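Local coordinates for protein ribulose-bisphosphate carboxylase (Alicyclobacillus acidocaldarius subsp. acidocaldarius, PDB 4NAS) that belongs to the large-chain family of ribulose-bisphosphate carboxylases, pairing an N-terminal domain with a TIM-barrel domain that carries a carboxylated lysine and binds calcium, at residues 105-113 and 275-286; 333-341 and 352-363. All coordinates share one frame; numbering follows the deposited sequence.

Contact 1. Residues 105-113 and 275-286; sequences DGEIRLERL and YGSPNYGIAADI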
loop_
_atom_site.group_PDB
_atom_site.type_symbol
_atom_site.label_atom_id
_atom_site.label_comp_id
_atom_site.label_asym_id
_atom_site.label_seq_id
_atom_site.Cartn_x
_atom_site.Cartn_y
_atom_site.Cartn_z
ATOM N N ASP B 105 -10.455 -7.975 9.242
ATOM C CA ASP B 105 -11.301 -8.626 10.242
ATOM C C ASP B 105 -12.078 -7.624 11.078
ATOM O O ASP B 105 -11.994 -7.645 12.303
ATOM C CB ASP B 105 -10.483 -9.557 11.155
ATOM C CG ASP B 105 -9.969 -10.796 10.423
ATOM O OD1 ASP B 105 -10.409 -11.033 9.274
ATOM O OD2 ASP B 105 -9.128 -11.530 10.993
ATOM N N GLY B 106 -12.826 -6.761 10.400
ATOM C CA GLY B 106 -13.639 -5.738 11.038
ATOM C C GLY B 106 -12.875 -4.602 11.694
ATOM O O GLY B 106 -11.863 -4.110 11.184
ATOM N N GLU B 107 -13.359 -4.163 12.851
ATOM C CA GLU B 107 -12.701 -3.053 13.546
ATOM C C GLU B 107 -11.434 -3.493 14.264
ATOM O O GLU B 107 -11.489 -3.984 15.381
ATOM C CB GLU B 107 -13.661 -2.398 14.536
ATOM C CG GLU B 107 -13.057 -1.193 15.235
ATOM C CD GLU B 107 -14.080 -0.410 16.019
ATOM O OE1 GLU B 107 -15.290 -0.622 15.780
ATOM O OE2 GLU B 107 -13.661 0.406 16.877
ATOM N N ILE B 108 -10.283 -3.316 13.619
ATOM C CA ILE B 108 -9.009 -3.731 14.199
ATOM C C ILE B 108 -7.930 -2.832 13.600
ATOM O O ILE B 108 -8.046 -2.446 12.448
ATOM C CB ILE B 108 -8.684 -5.212 13.864
ATOM C CG1 ILE B 108 -7.404 -5.653 14.557
ATOM C CG2 ILE B 108 -8.603 -5.467 12.315
ATOM C CD1 ILE B 108 -7.261 -7.177 14.596
ATOM N N ARG B 109 -6.913 -2.502 14.384
ATOM C CA ARG B 109 -5.872 -1.572 13.943
ATOM C C ARG B 109 -4.530 -1.971 14.515
ATOM O O ARG B 109 -4.411 -2.240 15.722
ATOM C CB ARG B 109 -6.253 -0.154 14.402
ATOM C CG ARG B 109 -5.293 0.963 14.051
ATOM C CD ARG B 109 -5.836 2.298 14.614
ATOM N NE ARG B 109 -5.443 3.449 13.804
ATOM C CZ ARG B 109 -4.517 4.328 14.146
ATOM N NH1 ARG B 109 -3.867 4.210 15.295
ATOM N NH2 ARG B 109 -4.237 5.331 13.329
ATOM N N LEU B 110 -3.506 -1.992 13.665
ATOM C CA LEU B 110 -2.146 -2.298 14.115
ATOM C C LEU B 110 -1.480 -1.073 14.756
ATOM O O LEU B 110 -1.273 -0.036 14.089
ATOM C CB LEU B 110 -1.316 -2.824 12.934
ATOM C CG LEU B 110 0.161 -3.127 13.205
ATOM C CD1 LEU B 110 0.318 -4.269 14.213
ATOM C CD2 LEU B 110 0.815 -3.497 11.873
ATOM N N GLU B 111 -1.143 -1.208 16.039
ATOM C CA GLU B 111 -0.727 -0.100 16.900
ATOM C C GLU B 111 0.769 -0.090 17.156
ATOM O O GLU B 111 1.379 0.967 17.353
ATOM C CB GLU B 111 -1.412 -0.224 18.268
ATOM C CG GLU B 111 -2.925 -0.050 18.256
ATOM C CD GLU B 111 -3.334 1.404 18.208
ATOM O OE1 GLU B 111 -3.771 1.932 19.254
ATOM O OE2 GLU B 111 -3.206 2.021 17.129
ATOM N N ARG B 112 1.357 -1.275 17.209
ATOM C CA ARG B 112 2.760 -1.387 17.573
ATOM C C ARG B 112 3.401 -2.629 16.964
ATOM O O ARG B 112 2.775 -3.706 16.872
ATOM C CB ARG B 112 2.933 -1.392 19.098
ATOM C CG ARG B 112 4.407 -1.400 19.544
ATOM C CD ARG B 112 4.587 -1.496 21.064
ATOM N NE ARG B 112 5.988 -1.282 21.430
ATOM C CZ ARG B 112 6.465 -1.355 22.666
ATOM N NH1 ARG B 112 5.660 -1.660 23.668
ATOM N NH2 ARG B 112 7.755 -1.135 22.899
ATOM N N LEU B 113 4.643 -2.456 16.520
ATOM C CA LEU B 113 5.474 -3.577 16.093
ATOM C C LEU B 113 6.773 -3.568 16.866
ATOM O O LEU B 113 7.578 -2.632 16.759
ATOM C CB LEU B 113 5.780 -3.491 14.602
ATOM C CG LEU B 113 4.633 -3.816 13.653
ATOM C CD1 LEU B 113 5.095 -3.533 12.213
ATOM C CD2 LEU B 113 4.134 -5.260 13.781
ATOM N N TYR B 275 -3.672 5.440 7.940
ATOM C CA TYR B 275 -3.650 5.843 9.351
ATOM C C TYR B 275 -4.739 6.817 9.797
ATOM O O TYR B 275 -4.901 7.072 10.993
ATOM C CB TYR B 275 -2.260 6.376 9.716
ATOM C CG TYR B 275 -1.950 7.758 9.155
ATOM C CD1 TYR B 275 -2.624 8.875 9.630
ATOM C CD2 TYR B 275 -0.972 7.949 8.180
ATOM C CE1 TYR B 275 -2.388 10.128 9.131
ATOM C CE2 TYR B 275 -0.703 9.225 7.693
ATOM C CZ TYR B 275 -1.431 10.302 8.184
ATOM O OH TYR B 275 -1.236 11.587 7.768
ATOM N N GLY B 276 -5.468 7.374 8.841
ATOM C CA GLY B 276 -6.422 8.435 9.119
ATOM C C GLY B 276 -7.496 8.115 10.138
ATOM O O GLY B 276 -7.868 8.947 10.978
ATOM N N SER B 277 -7.999 6.894 10.069
ATOM C CA SER B 277 -9.049 6.477 10.970
ATOM C C SER B 277 -8.479 6.151 12.353
ATOM O O SER B 277 -7.409 5.561 12.469
ATOM C CB SER B 277 -9.753 5.248 10.410
ATOM O OG SER B 277 -10.229 4.436 11.462
ATOM N N PRO B 278 -9.204 6.517 13.414
ATOM C CA PRO B 278 -8.724 6.150 14.747
ATOM C C PRO B 278 -8.916 4.668 15.093
ATOM O O PRO B 278 -8.301 4.216 16.043
ATOM C CB PRO B 278 -9.568 7.034 15.680
ATOM C CG PRO B 278 -10.784 7.349 14.909
ATOM C CD PRO B 278 -10.338 7.450 13.469
ATOM N N ASN B 279 -9.727 3.935 14.334
ATOM C CA ASN B 279 -10.135 2.585 14.719
ATOM C C ASN B 279 -9.782 1.489 13.717
ATOM O O ASN B 279 -9.982 0.302 13.996
ATOM C CB ASN B 279 -11.641 2.535 14.968
ATOM C CG ASN B 279 -12.089 3.507 16.033
ATOM O OD1 ASN B 279 -11.413 3.710 17.041
ATOM N ND2 ASN B 279 -13.234 4.124 15.808
ATOM N N TYR B 280 -9.277 1.886 12.554
ATOM C CA TYR B 280 -8.880 0.932 11.519
ATOM C C TYR B 280 -7.473 1.266 11.026
ATOM O O TYR B 280 -6.959 2.356 11.306
ATOM C CB TYR B 280 -9.865 0.979 10.343
ATOM C CG TYR B 280 -11.286 0.542 10.678
ATOM C CD1 TYR B 280 -12.181 1.418 11.274
ATOM C CD2 TYR B 280 -11.729 -0.739 10.373
ATOM C CE1 TYR B 280 -13.479 1.026 11.568
ATOM C CE2 TYR B 280 -13.029 -1.145 10.668
ATOM C CZ TYR B 280 -13.893 -0.251 11.261
ATOM O OH TYR B 280 -15.174 -0.633 11.555
ATOM N N GLY B 281 -6.860 0.332 10.293
ATOM C CA GLY B 281 -5.578 0.573 9.641
ATOM C C GLY B 281 -4.324 0.346 10.467
ATOM O O GLY B 281 -4.286 -0.498 11.356
ATOM N N ILE B 282 -3.288 1.127 10.169
ATOM C CA ILE B 282 -1.994 1.019 10.812
ATOM C C ILE B 282 -1.612 2.391 11.348
ATOM O O ILE B 282 -1.761 3.373 10.629
ATOM C CB ILE B 282 -0.925 0.615 9.774
ATOM C CG1 ILE B 282 -1.316 -0.673 9.058
ATOM C CG2 ILE B 282 0.426 0.447 10.430
ATOM C CD1 ILE B 282 -0.381 -1.026 7.944
ATOM N N ALA B 283 -1.108 2.464 12.584
ATOM C CA ALA B 283 -0.712 3.742 13.198
ATOM C C ALA B 283 0.269 4.562 12.356
ATOM O O ALA B 283 1.193 4.021 11.739
ATOM C CB ALA B 283 -0.132 3.513 14.585
ATOM N N ALA B 284 0.096 5.876 12.369
ATOM C CA ALA B 284 0.948 6.735 11.561
ATOM C C ALA B 284 2.420 6.636 11.908
ATOM O O ALA B 284 3.245 6.769 11.031
ATOM C CB ALA B 284 0.487 8.175 11.605
ATOM N N ASP B 285 2.773 6.371 13.166
ATOM C CA ASP B 285 4.191 6.312 13.498
ATOM C C ASP B 285 4.877 5.093 12.875
ATOM O O ASP B 285 6.100 5.081 12.667
ATOM C CB ASP B 285 4.419 6.354 15.008
ATOM C CG ASP B 285 3.774 5.188 15.711
ATOM O OD1 ASP B 285 2.526 5.117 15.684
ATOM O OD2 ASP B 285 4.506 4.347 16.270
ATOM N N ILE B 286 4.096 4.058 12.593
ATOM C CA ILE B 286 4.645 2.868 11.976
ATOM C C ILE B 286 4.817 3.179 10.492
ATOM O O ILE B 286 5.889 2.989 9.926
ATOM C CB ILE B 286 3.721 1.637 12.185
ATOM C CG1 ILE B 286 3.648 1.258 13.669
ATOM C CG2 ILE B 286 4.159 0.423 11.287
ATOM C CD1 ILE B 286 2.552 0.200 13.970
HETATM O O HOH W 1 -8.003 -2.392 9.533
HETATM O O HOH W 2 -1.864 6.798 14.372
HETATM O O HOH W 3 1.330 3.887 17.552
HETATM O O HOH W 4 3.836 2.153 17.413
#
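Two backbone bonds join Leu110 to the loop that leads into helix 284-295. Leu110 N donates to Gly281 O (2.9 Å), and Ala283 N, at the N-cap position, donates to Leu110 O (2.9 Å); the pair brackets Ile282, as in a parallel bridge between Leu110 and Ile282.

The polar side-chain contact belongs to Arg109. With CG opposite the backbone N (chi1 180°) and the chain extended onward to NE, it reaches into the curl of 275-280, where NE donates to Tyr280 O at 3.1 Å and NH2 to Tyr275 O at 3.0 Å. Both oxygens lie near the guanidinium plane, as does a water linking NH2 to Ala284 N, while Ala283 lies over one face. NH1 forms a salt bridge with Glu111 OE2 (2.9 Å), which further fixes the rotation of the group.

Apolar contacts flank the polar ones. Leu110 CG and Ile286 CD1 meet at 4.2 Å, one side chain roughly perpendicular to the other, and Glu107 CG lies over the Tyr280 ring toward its rim.

Strand 108-114 thus lies between strand 12-22, antiparallel to it, and 281-282 at the sheet's end; helix 91-99 packs on Leu110 and Ile282, and Tyr280 touches Gly276 of the second subunit.

Contact 2. Residues 333-341 and 352-363; sequences LPAPSAGIY and FGVDLVLNAGGG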
loop_
_atom_site.group_PDB
_atom_site.type_symbol
_atom_site.label_atom_id
_atom_site.label_comp_id
_atom_site.label_asym_id
_atom_site.label_seq_id
_atom_site.Cartn_x
_atom_site.Cartn_y
_atom_site.Cartn_z
ATOM N N LEU B 333 16.402 12.340 9.200
ATOM C CA LEU B 333 16.043 13.740 9.419
ATOM C C LEU B 333 14.540 13.918 9.290
ATOM O O LEU B 333 13.963 13.550 8.279
ATOM C CB LEU B 333 16.739 14.643 8.380
ATOM C CG LEU B 333 18.176 15.102 8.606
ATOM C CD1 LEU B 333 18.773 15.603 7.282
ATOM C CD2 LEU B 333 18.209 16.215 9.655
ATOM N N PRO B 334 13.895 14.463 10.321
ATOM C CA PRO B 334 12.466 14.775 10.210
ATOM C C PRO B 334 12.206 16.079 9.459
ATOM O O PRO B 334 12.895 17.111 9.670
ATOM C CB PRO B 334 12.015 14.898 11.669
ATOM C CG PRO B 334 13.259 15.253 12.417
ATOM C CD PRO B 334 14.410 14.634 11.689
ATOM N N ALA B 335 11.223 16.033 8.572
ATOM C CA ALA B 335 10.832 17.211 7.803
ATOM C C ALA B 335 9.323 17.456 7.971
ATOM O O ALA B 335 8.526 17.141 7.077
ATOM C CB ALA B 335 11.186 17.012 6.347
ATOM N N PRO B 336 8.924 17.975 9.141
ATOM C CA PRO B 336 7.495 18.121 9.419
ATOM C C PRO B 336 6.889 19.209 8.536
ATOM O O PRO B 336 7.516 20.251 8.289
ATOM C CB PRO B 336 7.459 18.472 10.912
ATOM C CG PRO B 336 8.817 19.048 11.204
ATOM C CD PRO B 336 9.767 18.377 10.283
ATOM N N SER B 337 5.686 18.946 8.042
ATOM C CA SER B 337 5.086 19.770 7.010
ATOM C C SER B 337 3.833 20.471 7.538
ATOM O O SER B 337 3.209 19.997 8.502
ATOM C CB SER B 337 4.745 18.911 5.781
ATOM O OG SER B 337 3.722 17.951 6.068
ATOM N N ALA B 338 3.490 21.589 6.891
ATOM C CA ALA B 338 2.323 22.436 7.215
ATOM C C ALA B 338 2.490 23.371 8.419
ATOM O O ALA B 338 2.941 22.971 9.487
ATOM C CB ALA B 338 1.025 21.622 7.315
ATOM N N GLY B 339 2.138 24.640 8.230
ATOM C CA GLY B 339 2.238 25.595 9.316
ATOM C C GLY B 339 3.673 25.989 9.616
ATOM O O GLY B 339 3.972 26.497 10.690
ATOM N N ILE B 340 4.568 25.754 8.664
ATOM C CA ILE B 340 5.976 26.072 8.850
ATOM C C ILE B 340 6.270 27.504 8.372
ATOM O O ILE B 340 6.323 27.747 7.177
ATOM C CB ILE B 340 6.853 25.095 8.052
ATOM C CG1 ILE B 340 6.456 23.644 8.361
ATOM C CG2 ILE B 340 8.341 25.359 8.302
ATOM C CD1 ILE B 340 6.610 23.224 9.844
ATOM N N TYR B 341 6.458 28.430 9.316
ATOM C CA TYR B 341 6.837 29.820 9.027
ATOM C C TYR B 341 7.967 30.295 9.937
ATOM O O TYR B 341 8.184 29.705 11.005
ATOM C CB TYR B 341 5.632 30.717 9.224
ATOM C CG TYR B 341 4.436 30.238 8.460
ATOM C CD1 TYR B 341 4.358 30.415 7.084
ATOM C CD2 TYR B 341 3.394 29.585 9.105
ATOM C CE1 TYR B 341 3.260 29.983 6.377
ATOM C CE2 TYR B 341 2.301 29.140 8.406
ATOM C CZ TYR B 341 2.230 29.344 7.042
ATOM O OH TYR B 341 1.127 28.902 6.332
ATOM N N PHE B 352 12.517 19.861 17.878
ATOM C CA PHE B 352 13.354 18.896 17.153
ATOM C C PHE B 352 14.870 19.051 17.315
ATOM O O PHE B 352 15.626 18.132 16.998
ATOM C CB PHE B 352 13.001 18.905 15.662
ATOM C CG PHE B 352 11.567 18.549 15.368
ATOM C CD1 PHE B 352 11.180 17.235 15.211
ATOM C CD2 PHE B 352 10.612 19.546 15.217
ATOM C CE1 PHE B 352 9.857 16.904 14.937
ATOM C CE2 PHE B 352 9.292 19.233 14.943
ATOM C CZ PHE B 352 8.912 17.903 14.798
ATOM N N GLY B 353 15.317 20.204 17.799
ATOM C CA GLY B 353 16.746 20.485 17.853
ATOM C C GLY B 353 17.252 20.957 16.495
ATOM O O GLY B 353 16.446 21.344 15.644
ATOM N N VAL B 354 18.568 20.918 16.277
ATOM C CA VAL B 354 19.118 21.374 15.002
ATOM C C VAL B 354 18.942 20.360 13.858
ATOM O O VAL B 354 18.943 20.759 12.689
ATOM C CB VAL B 354 20.612 21.777 15.103
ATOM C CG1 VAL B 354 20.797 22.959 16.064
ATOM C CG2 VAL B 354 21.457 20.607 15.539
ATOM N N ASP B 355 18.796 19.072 14.194
ATOM C CA ASP B 355 18.622 18.003 13.188
ATOM C C ASP B 355 17.200 17.981 12.643
ATOM O O ASP B 355 16.362 17.155 13.015
ATOM C CB ASP B 355 19.003 16.635 13.741
ATOM C CG ASP B 355 20.511 16.460 13.879
ATOM O OD1 ASP B 355 21.277 17.312 13.374
ATOM O OD2 ASP B 355 20.922 15.464 14.495
ATOM N N LEU B 356 16.943 18.911 11.743
ATOM C CA LEU B 356 15.595 19.231 11.347
ATOM C C LEU B 356 15.680 19.781 9.938
ATOM O O LEU B 356 16.655 20.449 9.587
ATOM C CB LEU B 356 15.042 20.295 12.297
ATOM C CG LEU B 356 13.722 20.990 11.970
ATOM C CD1 LEU B 356 12.571 19.997 12.082
ATOM C CD2 LEU B 356 13.510 22.195 12.884
ATOM N N VAL B 357 14.683 19.479 9.116
ATOM C CA VAL B 357 14.542 20.183 7.851
ATOM C C VAL B 357 13.348 21.118 7.973
ATOM O O VAL B 357 12.246 20.666 8.289
ATOM C CB VAL B 357 14.309 19.232 6.682
ATOM C CG1 VAL B 357 14.129 20.029 5.384
ATOM C CG2 VAL B 357 15.478 18.229 6.561
ATOM N N LEU B 358 13.573 22.419 7.757
ATOM C CA LEU B 358 12.477 23.372 7.691
ATOM C C LEU B 358 11.813 23.192 6.329
ATOM O O LEU B 358 12.338 23.599 5.294
ATOM C CB LEU B 358 12.942 24.825 7.946
ATOM C CG LEU B 358 13.500 25.076 9.354
ATOM C CD1 LEU B 358 14.346 26.347 9.409
ATOM C CD2 LEU B 358 12.388 25.111 10.404
ATOM N N ASN B 359 10.670 22.515 6.358
ATOM C CA ASN B 359 9.954 22.092 5.168
ATOM C C ASN B 359 8.961 23.185 4.799
ATOM O O ASN B 359 7.794 23.132 5.176
ATOM C CB ASN B 359 9.234 20.771 5.490
ATOM C CG ASN B 359 8.612 20.115 4.281
ATOM O OD1 ASN B 359 8.571 20.691 3.205
ATOM N ND2 ASN B 359 8.094 18.897 4.465
ATOM N N ALA B 360 9.436 24.199 4.085
ATOM C CA ALA B 360 8.590 25.338 3.774
ATOM C C ALA B 360 7.942 25.238 2.388
ATOM O O ALA B 360 8.564 24.794 1.430
ATOM C CB ALA B 360 9.390 26.614 3.891
ATOM N N GLY B 361 6.691 25.664 2.290
ATOM C CA GLY B 361 6.016 25.744 1.006
ATOM C C GLY B 361 5.410 27.119 0.815
ATOM O O GLY B 361 6.017 27.998 0.193
ATOM N N GLY B 362 4.208 27.307 1.359
ATOM C CA GLY B 362 3.593 28.621 1.407
ATOM C C GLY B 362 4.455 29.585 2.196
ATOM O O GLY B 362 4.391 30.795 1.988
ATOM N N GLY B 363 5.271 29.050 3.102
ATOM C CA GLY B 363 6.204 29.867 3.859
ATOM C C GLY B 363 7.208 30.587 2.977
ATOM O O GLY B 363 7.650 31.703 3.279
HETATM O O HOH W 5 9.803 21.555 8.859
HETATM O O HOH W 6 5.235 22.706 4.939
#
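Phe352 turns its ring toward two prolines of strand 333-337: CD1 approaches Pro334 CG at 4.0 Å and CE2 lies 3.8 Å from Pro336 CG, ring and prolines passing alongside one another, head to tail. Beyond the helix end, Asp355 forms the centre of an inverse gamma turn. Its carbonyl O rests against Pro334 CD, and Leu333 CD2 packs on its backbone, while its carboxylate forms a salt bridge with Arg134. Leu356 directs CD1 onto Pro336 CD at 3.7 Å, lying across the proline.

At Val357 the chains join directly. Its N-H points almost straight at Pro334 O (3.0 Å, 170° at the hydrogen), and its CB meets the methyl of Ala335. A water then takes over the pairing: it accepts from Asn359 N and donates to both Val357 O and Pro336 O, bridging two strands whose axes differ by 21°.

Asn359 places CG anti to its own N (chi1 -172°), which carries the amide across to strand 333-337. There ND2 donates to Ala335 O at 3.2 Å, in the amide plane but well above the plane of the carbonyl, and it also lies beside Ser337 CB. A second water links Asn359 O to Ala338 N, and Ile340 lays CG1 and CG2 against that same oxygen. Farther on, Gly363, in the first turn of helix 362-365, packs its CA beside Tyr341 CD1.

These neighbouring TIM-barrel strands therefore share a single direct backbone bond. Pro334 and Pro336 have no N-H to give; the asparagine amide serves Ala335 O, one water serves Pro336 O, Val357 O and Asn359 N, and the other joins Ala338 to Asn359.

How the contacts relate
From the N terminus, the chain lays down the N-terminal sheet, ending with strand 108-114, then passes through much of the catalytic domain before 275-286 returns to it. Contact 1 thereby closes a long loop of 161 intervening residues and ties the sheet of the N-terminal domain to the start of helix 284-295. Contact 2 opens only after this loop has closed. It spans just ten residues, mostly helix 345-352, and completes a right-handed beta-alpha-beta unit within the barrel. The two are in series, neither nested nor crossed. Their centres are 26 Å apart and their nearest atoms about 8 Å: one joins two domains, the other neighbouring strands of one domain.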